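Local coordinates for protein formate dehydrogenase (Pyrobaculum aerophilum, PDB 1QP8) that binds NADPH and probably works as a D-isomer-specific 2-hydroxyacid dehydrogenase, perhaps reducing glyoxylate or hydroxypyruvate, at residues P97-I102 against V117-I122; S167-L172 against Y194-L199; E174-V179 against A201-F206. All coordinates share one frame; numbering follows the deposited sequence.

Following the chain from the N terminus, contact 1 comes first: the junction between helices 83-98 and 101-109 meets 117-122, closing the excursion made by helix 101-109 and the loop after it before strand 126-130 enters the parallel sheet. Contacts 2 and 3 lie further on and cross, their segments alternating in the order 167-172, 174-179, 194-199, 201-206. Contact 2 sets two short helices side by side, and contact 3 pairs strands 177-180 and 205-208. They meet where Leu-197 packs on Phe-206. Contact 1 touches contact 3 but not contact 2: Tyr-98 packs on Val-205, tying the helix junction to the two middle strands of the Rossmann-type nucleotide-binding sheet.

Contact 1 (P97-I102 against V117-I122); sequences PYKRII and VEIPLI
Two hydrogen bonds run from side chains of 97-102 to consecutive carbonyls of 117-122. Tyr-98 OH donates to Leu-121 O at 2.7 Å, standing above the plane of that carbonyl, while the oxygen itself lies near the plane of the phenol ring at its edge. Lys-99 reaches the preceding carbonyl with a chain that bends at chi2 and chi3, and its NZ meets Pro-120 O at 3.1 Å in the carbonyl plane. The ammonium has a stronger partner in a salt bridge with Glu-88 of the second subunit, so the lysine links this loop to the dimer interface.

Pro-120 is the centre of the apolar packing and touches two flat groups, one with CB and one with CG. Its CB sits over one face of the Tyr-98 ring in a CH-pi contact, 4.0 Å from the centroid, and its CG lies over the middle of the Arg-100 guanidinium, 3.5 Å from CZ. The tyrosine comes alongside because its CG is anti to the backbone N (chi1 -164°). Ile-122 joins obliquely, CG1 3.5 Å from Tyr-98 CE2.

All this happens where helix 83-98 gives way to helix 101-109: Lys-99 is the first residue to leave helical geometry and Arg-100 occupies the N-cap position of the next helix. The loop 117-122 then runs past this junction on its way to strand 126-130 of the Rossmann-type domain.

Arg-100 turns back on the end of helix 83-98. Its NE donates to Pro-97 O at 3.3 Å, nearly straight at 164° and in the plane of both groups, which should limit rotation of the guanidinium lying against the proline. Nearer the backbone, Arg-100 CD rests on Val-117 CG1 at 3.7 Å, the two side chains crossing at about a right angle.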
# COMPACT_ATOMS: atom_id res chain seq x y z
N PRO A 97 3.78 6.37 4.46
CA PRO A 97 4.59 7.59 4.51
C PRO A 97 4.87 8.11 3.10
O PRO A 97 4.89 9.33 2.86
CB PRO A 97 5.90 7.14 5.18
CG PRO A 97 5.69 5.69 5.56
CD PRO A 97 4.60 5.17 4.69
N TYR A 98 5.09 7.19 2.16
CA TYR A 98 5.40 7.56 0.78
C TYR A 98 4.33 8.41 0.14
O TYR A 98 4.61 9.51 -0.30
CB TYR A 98 5.62 6.32 -0.08
CG TYR A 98 6.32 6.62 -1.39
CD1 TYR A 98 7.70 6.73 -1.45
CD2 TYR A 98 5.59 6.77 -2.57
CE1 TYR A 98 8.35 7.00 -2.65
CE2 TYR A 98 6.23 7.04 -3.77
CZ TYR A 98 7.61 7.16 -3.81
OH TYR A 98 8.25 7.46 -5.00
N LYS A 99 3.11 7.91 0.07
CA LYS A 99 2.04 8.70 -0.53
C LYS A 99 1.57 9.80 0.42
O LYS A 99 0.52 10.43 0.20
CB LYS A 99 0.87 7.79 -0.93
CG LYS A 99 1.27 6.68 -1.90
CD LYS A 99 1.69 7.22 -3.25
CE LYS A 99 0.48 7.55 -4.12
NZ LYS A 99 0.88 8.25 -5.38
N ARG A 100 2.35 10.01 1.49
CA ARG A 100 2.07 11.05 2.47
C ARG A 100 0.70 10.91 3.16
O ARG A 100 0.10 11.91 3.58
CB ARG A 100 2.16 12.41 1.78
CG ARG A 100 3.29 12.52 0.74
CD ARG A 100 4.60 13.03 1.31
NE ARG A 100 5.69 12.05 1.21
CZ ARG A 100 6.89 12.32 0.70
NH1 ARG A 100 7.16 13.53 0.22
NH2 ARG A 100 7.84 11.39 0.68
N ILE A 101 0.19 9.69 3.28
CA ILE A 101 -1.10 9.48 3.92
C ILE A 101 -1.05 9.89 5.40
O ILE A 101 -1.88 10.67 5.89
CB ILE A 101 -1.54 8.01 3.85
CG1 ILE A 101 -1.72 7.58 2.39
CG2 ILE A 101 -2.84 7.84 4.62
CD1 ILE A 101 -2.90 8.20 1.69
N ILE A 102 -0.06 9.35 6.12
CA ILE A 102 0.08 9.65 7.54
C ILE A 102 0.21 11.14 7.78
O ILE A 102 -0.47 11.70 8.65
CB ILE A 102 1.30 8.99 8.15
CG1 ILE A 102 1.08 7.49 8.33
CG2 ILE A 102 1.57 9.60 9.51
CD1 ILE A 102 2.29 6.78 8.88
N VAL A 117 2.13 19.94 0.46
CA VAL A 117 3.05 18.81 0.31
C VAL A 117 2.76 18.06 -0.99
O VAL A 117 1.63 17.63 -1.21
CB VAL A 117 2.89 17.77 1.45
CG1 VAL A 117 3.95 16.69 1.32
CG2 VAL A 117 2.97 18.44 2.80
N GLU A 118 3.77 17.89 -1.83
CA GLU A 118 3.52 17.16 -3.07
C GLU A 118 3.56 15.66 -2.83
O GLU A 118 4.38 15.15 -2.05
CB GLU A 118 4.53 17.54 -4.16
CG GLU A 118 4.23 16.86 -5.50
CD GLU A 118 4.82 17.59 -6.70
OE1 GLU A 118 6.06 17.79 -6.74
OE2 GLU A 118 4.04 17.96 -7.60
N ILE A 119 2.65 14.95 -3.49
CA ILE A 119 2.54 13.51 -3.35
C ILE A 119 3.40 12.78 -4.38
O ILE A 119 3.18 12.89 -5.57
CB ILE A 119 1.08 13.12 -3.47
CG1 ILE A 119 0.33 13.79 -2.32
CG2 ILE A 119 0.92 11.61 -3.46
CD1 ILE A 119 -1.12 13.48 -2.25
N PRO A 120 4.42 12.06 -3.91
CA PRO A 120 5.32 11.32 -4.80
C PRO A 120 4.58 10.27 -5.56
O PRO A 120 3.54 9.79 -5.12
CB PRO A 120 6.31 10.66 -3.84
CG PRO A 120 6.36 11.60 -2.71
CD PRO A 120 4.89 11.95 -2.52
N LEU A 121 5.11 9.91 -6.72
CA LEU A 121 4.50 8.86 -7.50
C LEU A 121 5.43 7.67 -7.41
O LEU A 121 6.62 7.81 -7.18
CB LEU A 121 4.30 9.31 -8.95
CG LEU A 121 2.83 9.52 -9.35
CD1 LEU A 121 2.11 10.33 -8.28
CD2 LEU A 121 2.76 10.23 -10.68
N ILE A 122 4.88 6.48 -7.55
CA ILE A 122 5.68 5.28 -7.50
C ILE A 122 6.11 4.99 -8.94
O ILE A 122 7.27 4.65 -9.22
CB ILE A 122 4.87 4.12 -6.88
CG1 ILE A 122 4.99 4.21 -5.36
CG2 ILE A 122 5.34 2.76 -7.41
CD1 ILE A 122 4.27 3.14 -4.61

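Contact 2 (S167-L172 against Y194-L199); sequences SLEEAL and YQHLAL
His-196 and Leu-172 carry the closer-packed half of this contact. Leu-172 points toward helix 194-197 with CG anti to its carbonyl carbon (chi1 -59°), and its CD1 tip lies 3.8 Å from His-196 CB and about as far from the histidine carbonyl oxygen. Leu-168 CD1 meets the same methylene beside it. The CG of Leu-168 takes the crowded position between backbone N and carbonyl carbon (chi1 68°), and CD1 comes obliquely to the imidazole, 3.7 Å from His-196 CG. The two leucine methyls thus both rest on His-196 CB. The ring is held from its own side as well, because ND1 is hydrogen-bonded to the backbone N of Lys-193.

Toward solvent the fit loosens. Glu-169, extended beyond CG, crosses the imidazole obliquely at its edge, with the carboxylate turned 61° from the ring plane and OE2 3.6 Å from NE2 of His-196. Leu-199 reaches the same glutamate only at the tip of a branch, its CD1 4.1 Å from Glu-169 CB. Both residues are partly exposed, and the contact relies on van der Waals packing with no polar bond between the segments.

The two short helices flank one face of the Rossmann-type sheet, with the side chain of Leu-168 about 8 Å from the bound NADPH. Leu-172 continues inward onto Ala-128 and Leu-130 of strand 126-130, whereas Leu-197, on the far side of its helix, packs against Ile-223 of helix 217-226.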
# COMPACT_ATOMS: atom_id res chain seq x y z
N SER A 167 25.56 -5.09 -5.41
CA SER A 167 26.07 -4.00 -4.59
C SER A 167 24.89 -3.24 -3.99
O SER A 167 24.12 -2.59 -4.71
CB SER A 167 26.94 -3.04 -5.41
OG SER A 167 26.23 -2.53 -6.52
N LEU A 168 24.73 -3.34 -2.67
CA LEU A 168 23.64 -2.66 -1.99
C LEU A 168 23.66 -1.20 -2.42
O LEU A 168 22.60 -0.61 -2.71
CB LEU A 168 23.79 -2.74 -0.46
CG LEU A 168 24.95 -1.98 0.22
CD1 LEU A 168 24.42 -1.09 1.32
CD2 LEU A 168 25.96 -2.97 0.78
N GLU A 169 24.86 -0.63 -2.49
CA GLU A 169 25.06 0.76 -2.90
C GLU A 169 24.34 1.06 -4.20
O GLU A 169 23.45 1.90 -4.24
CB GLU A 169 26.55 1.06 -3.05
CG GLU A 169 27.29 1.18 -1.74
CD GLU A 169 28.72 1.69 -1.90
OE1 GLU A 169 28.93 2.62 -2.71
OE2 GLU A 169 29.62 1.16 -1.20
N GLU A 170 24.73 0.38 -5.26
CA GLU A 170 24.09 0.59 -6.54
C GLU A 170 22.73 -0.09 -6.48
O GLU A 170 22.58 -1.23 -6.91
CB GLU A 170 24.94 -0.01 -7.67
CG GLU A 170 24.28 -0.01 -9.05
CD GLU A 170 23.84 1.38 -9.49
OE1 GLU A 170 24.71 2.27 -9.61
OE2 GLU A 170 22.62 1.57 -9.72
N ALA A 171 21.75 0.63 -5.94
CA ALA A 171 20.39 0.14 -5.79
C ALA A 171 19.75 1.24 -4.97
O ALA A 171 18.57 1.57 -5.13
CB ALA A 171 20.37 -1.17 -5.00
N LEU A 172 20.57 1.81 -4.11
CA LEU A 172 20.17 2.91 -3.25
C LEU A 172 20.47 4.24 -3.95
O LEU A 172 19.85 5.25 -3.65
CB LEU A 172 20.94 2.83 -1.92
CG LEU A 172 20.81 1.57 -1.06
CD1 LEU A 172 21.60 1.77 0.20
CD2 LEU A 172 19.36 1.28 -0.70
N TYR A 194 25.49 4.72 6.88
CA TYR A 194 25.17 6.12 6.62
C TYR A 194 25.50 6.51 5.18
O TYR A 194 24.65 7.01 4.44
CB TYR A 194 25.93 7.02 7.59
CG TYR A 194 25.74 8.48 7.25
CD1 TYR A 194 24.54 9.13 7.51
CD2 TYR A 194 26.73 9.18 6.56
CE1 TYR A 194 24.32 10.43 7.09
CE2 TYR A 194 26.52 10.48 6.14
CZ TYR A 194 25.32 11.10 6.40
OH TYR A 194 25.12 12.38 5.96
N GLN A 195 26.75 6.29 4.82
CA GLN A 195 27.25 6.60 3.49
C GLN A 195 26.35 6.03 2.39
O GLN A 195 26.06 6.72 1.42
CB GLN A 195 28.66 6.04 3.37
CG GLN A 195 28.90 4.88 4.32
CD GLN A 195 30.36 4.55 4.50
OE1 GLN A 195 31.05 4.18 3.55
NE2 GLN A 195 30.84 4.69 5.73
N HIS A 196 25.91 4.79 2.57
CA HIS A 196 25.05 4.15 1.58
C HIS A 196 23.67 4.79 1.58
O HIS A 196 23.16 5.19 0.53
CB HIS A 196 24.94 2.66 1.87
CG HIS A 196 26.25 2.02 2.18
ND1 HIS A 196 26.74 1.91 3.47
CD2 HIS A 196 27.20 1.50 1.37
CE1 HIS A 196 27.94 1.35 3.43
NE2 HIS A 196 28.25 1.10 2.17
N LEU A 197 23.08 4.92 2.77
CA LEU A 197 21.77 5.54 2.91
C LEU A 197 21.78 6.91 2.25
O LEU A 197 20.85 7.27 1.52
CB LEU A 197 21.44 5.69 4.40
CG LEU A 197 21.20 4.44 5.23
CD1 LEU A 197 21.11 4.81 6.71
CD2 LEU A 197 19.91 3.78 4.76
N ALA A 198 22.85 7.66 2.52
CA ALA A 198 23.03 9.01 1.98
C ALA A 198 23.06 9.09 0.45
O ALA A 198 23.04 10.17 -0.11
CB ALA A 198 24.28 9.61 2.55
N LEU A 199 23.12 7.93 -0.21
CA LEU A 199 23.14 7.90 -1.66
C LEU A 199 21.72 8.01 -2.18
O LEU A 199 21.48 8.23 -3.38
CB LEU A 199 23.77 6.60 -2.15
CG LEU A 199 25.15 6.26 -1.59
CD1 LEU A 199 25.61 4.91 -2.13
CD2 LEU A 199 26.14 7.35 -1.96

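Contact 3 (E174-V179 against A201-F206); sequences EARAAV and AEDAVF
Arg-176 grips Asp-203 end-on in a salt bridge, NH1 and NH2 both donating to the single oxygen OD2 at 3.0 and 2.8 Å. NH1 is met by the anti lone pair of OD2, NH2 comes nearly along the C-O axis, and the guanidinium and carboxylate planes are only 27° apart. A bend at chi3 (78°) turns the arginine tip to the acid. An alanine in place of Arg-176 removes both donors to OD2 and would probably loosen the hold of the turn 201-204 on the start of strand 177-180.

Backbone bonds come next. Ala-201 N meets Ala-175 O at 3.0 Å in an almost straight bond, fixing the start of the type I turn 201-204. Then the parallel ladder opens: Val-205 N donates to Arg-176 O, and Ala-178 N to Val-205 O, each at 3.2 Å. These are neighbouring strands of the Rossmann-type sheet, joined through helix 194-197 as a beta-alpha-beta unit, and strand 126-130 lies on the other side of 177-180.

Ala-178 and Phe-206 share one sheet face, where Phe-206 CD1 lies 3.7 Å from Ala-178 CB. The opposite face carries Ala-177 and Val-205, which pack on Leu-94 of helix 83-98.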
# COMPACT_ATOMS: atom_id res chain seq x y z
N GLU A 174 20.43 7.41 -5.64
CA GLU A 174 19.31 8.26 -6.04
C GLU A 174 17.98 7.52 -6.01
O GLU A 174 17.04 7.88 -6.72
CB GLU A 174 19.55 8.80 -7.45
CG GLU A 174 20.79 9.64 -7.58
CD GLU A 174 21.04 10.03 -9.02
OE1 GLU A 174 21.23 9.12 -9.86
OE2 GLU A 174 21.04 11.25 -9.31
N ALA A 175 17.90 6.48 -5.19
CA ALA A 175 16.65 5.74 -5.09
C ALA A 175 15.70 6.57 -4.22
O ALA A 175 16.14 7.25 -3.28
CB ALA A 175 16.90 4.38 -4.47
N ARG A 176 14.41 6.55 -4.56
CA ARG A 176 13.43 7.30 -3.79
C ARG A 176 12.82 6.45 -2.70
O ARG A 176 12.05 6.95 -1.87
CB ARG A 176 12.34 7.87 -4.70
CG ARG A 176 12.85 9.05 -5.52
CD ARG A 176 11.85 9.58 -6.55
NE ARG A 176 10.78 10.44 -6.01
CZ ARG A 176 10.89 11.23 -4.94
NH1 ARG A 176 12.02 11.29 -4.24
NH2 ARG A 176 9.86 12.00 -4.60
N ALA A 177 13.19 5.18 -2.67
CA ALA A 177 12.67 4.25 -1.68
C ALA A 177 13.42 2.94 -1.67
O ALA A 177 14.05 2.57 -2.65
CB ALA A 177 11.22 3.98 -1.96
N ALA A 178 13.31 2.23 -0.57
CA ALA A 178 13.95 0.95 -0.42
C ALA A 178 13.13 0.13 0.55
O ALA A 178 12.63 0.64 1.55
CB ALA A 178 15.35 1.15 0.13
N VAL A 179 12.97 -1.15 0.23
CA VAL A 179 12.25 -2.08 1.08
C VAL A 179 13.31 -3.11 1.45
O VAL A 179 13.68 -3.94 0.61
CB VAL A 179 11.11 -2.78 0.31
CG1 VAL A 179 10.59 -3.97 1.11
CG2 VAL A 179 9.99 -1.79 0.03
N ALA A 201 17.74 9.61 -2.29
CA ALA A 201 17.23 10.96 -2.42
C ALA A 201 17.05 11.53 -1.02
O ALA A 201 16.73 10.79 -0.09
CB ALA A 201 15.90 10.92 -3.15
N GLU A 202 17.24 12.84 -0.85
CA GLU A 202 17.08 13.42 0.48
C GLU A 202 15.63 13.34 0.91
O GLU A 202 15.29 13.60 2.06
CB GLU A 202 17.57 14.87 0.50
CG GLU A 202 19.07 15.00 0.30
CD GLU A 202 19.65 16.19 1.02
OE1 GLU A 202 19.17 17.32 0.76
OE2 GLU A 202 20.58 16.02 1.83
N ASP A 203 14.80 12.95 -0.04
CA ASP A 203 13.37 12.83 0.15
C ASP A 203 12.91 11.37 0.32
O ASP A 203 11.73 11.10 0.55
CB ASP A 203 12.70 13.47 -1.05
CG ASP A 203 11.22 13.30 -1.04
OD1 ASP A 203 10.58 13.81 -0.09
OD2 ASP A 203 10.70 12.66 -1.98
N ALA A 204 13.86 10.44 0.23
CA ALA A 204 13.57 9.01 0.30
C ALA A 204 12.91 8.44 1.55
O ALA A 204 12.95 9.01 2.63
CB ALA A 204 14.85 8.22 0.02
N VAL A 205 12.31 7.27 1.33
CA VAL A 205 11.59 6.49 2.33
C VAL A 205 12.28 5.14 2.41
O VAL A 205 12.20 4.36 1.47
CB VAL A 205 10.16 6.21 1.86
CG1 VAL A 205 9.50 5.21 2.78
CG2 VAL A 205 9.38 7.49 1.76
N PHE A 206 12.93 4.83 3.52
CA PHE A 206 13.60 3.55 3.67
C PHE A 206 12.76 2.63 4.55
O PHE A 206 12.56 2.92 5.72
CB PHE A 206 14.96 3.73 4.33
CG PHE A 206 15.79 2.49 4.36
CD1 PHE A 206 16.78 2.27 3.41
CD2 PHE A 206 15.56 1.51 5.32
CE1 PHE A 206 17.53 1.10 3.42
CE2 PHE A 206 16.30 0.33 5.34
CZ PHE A 206 17.29 0.12 4.39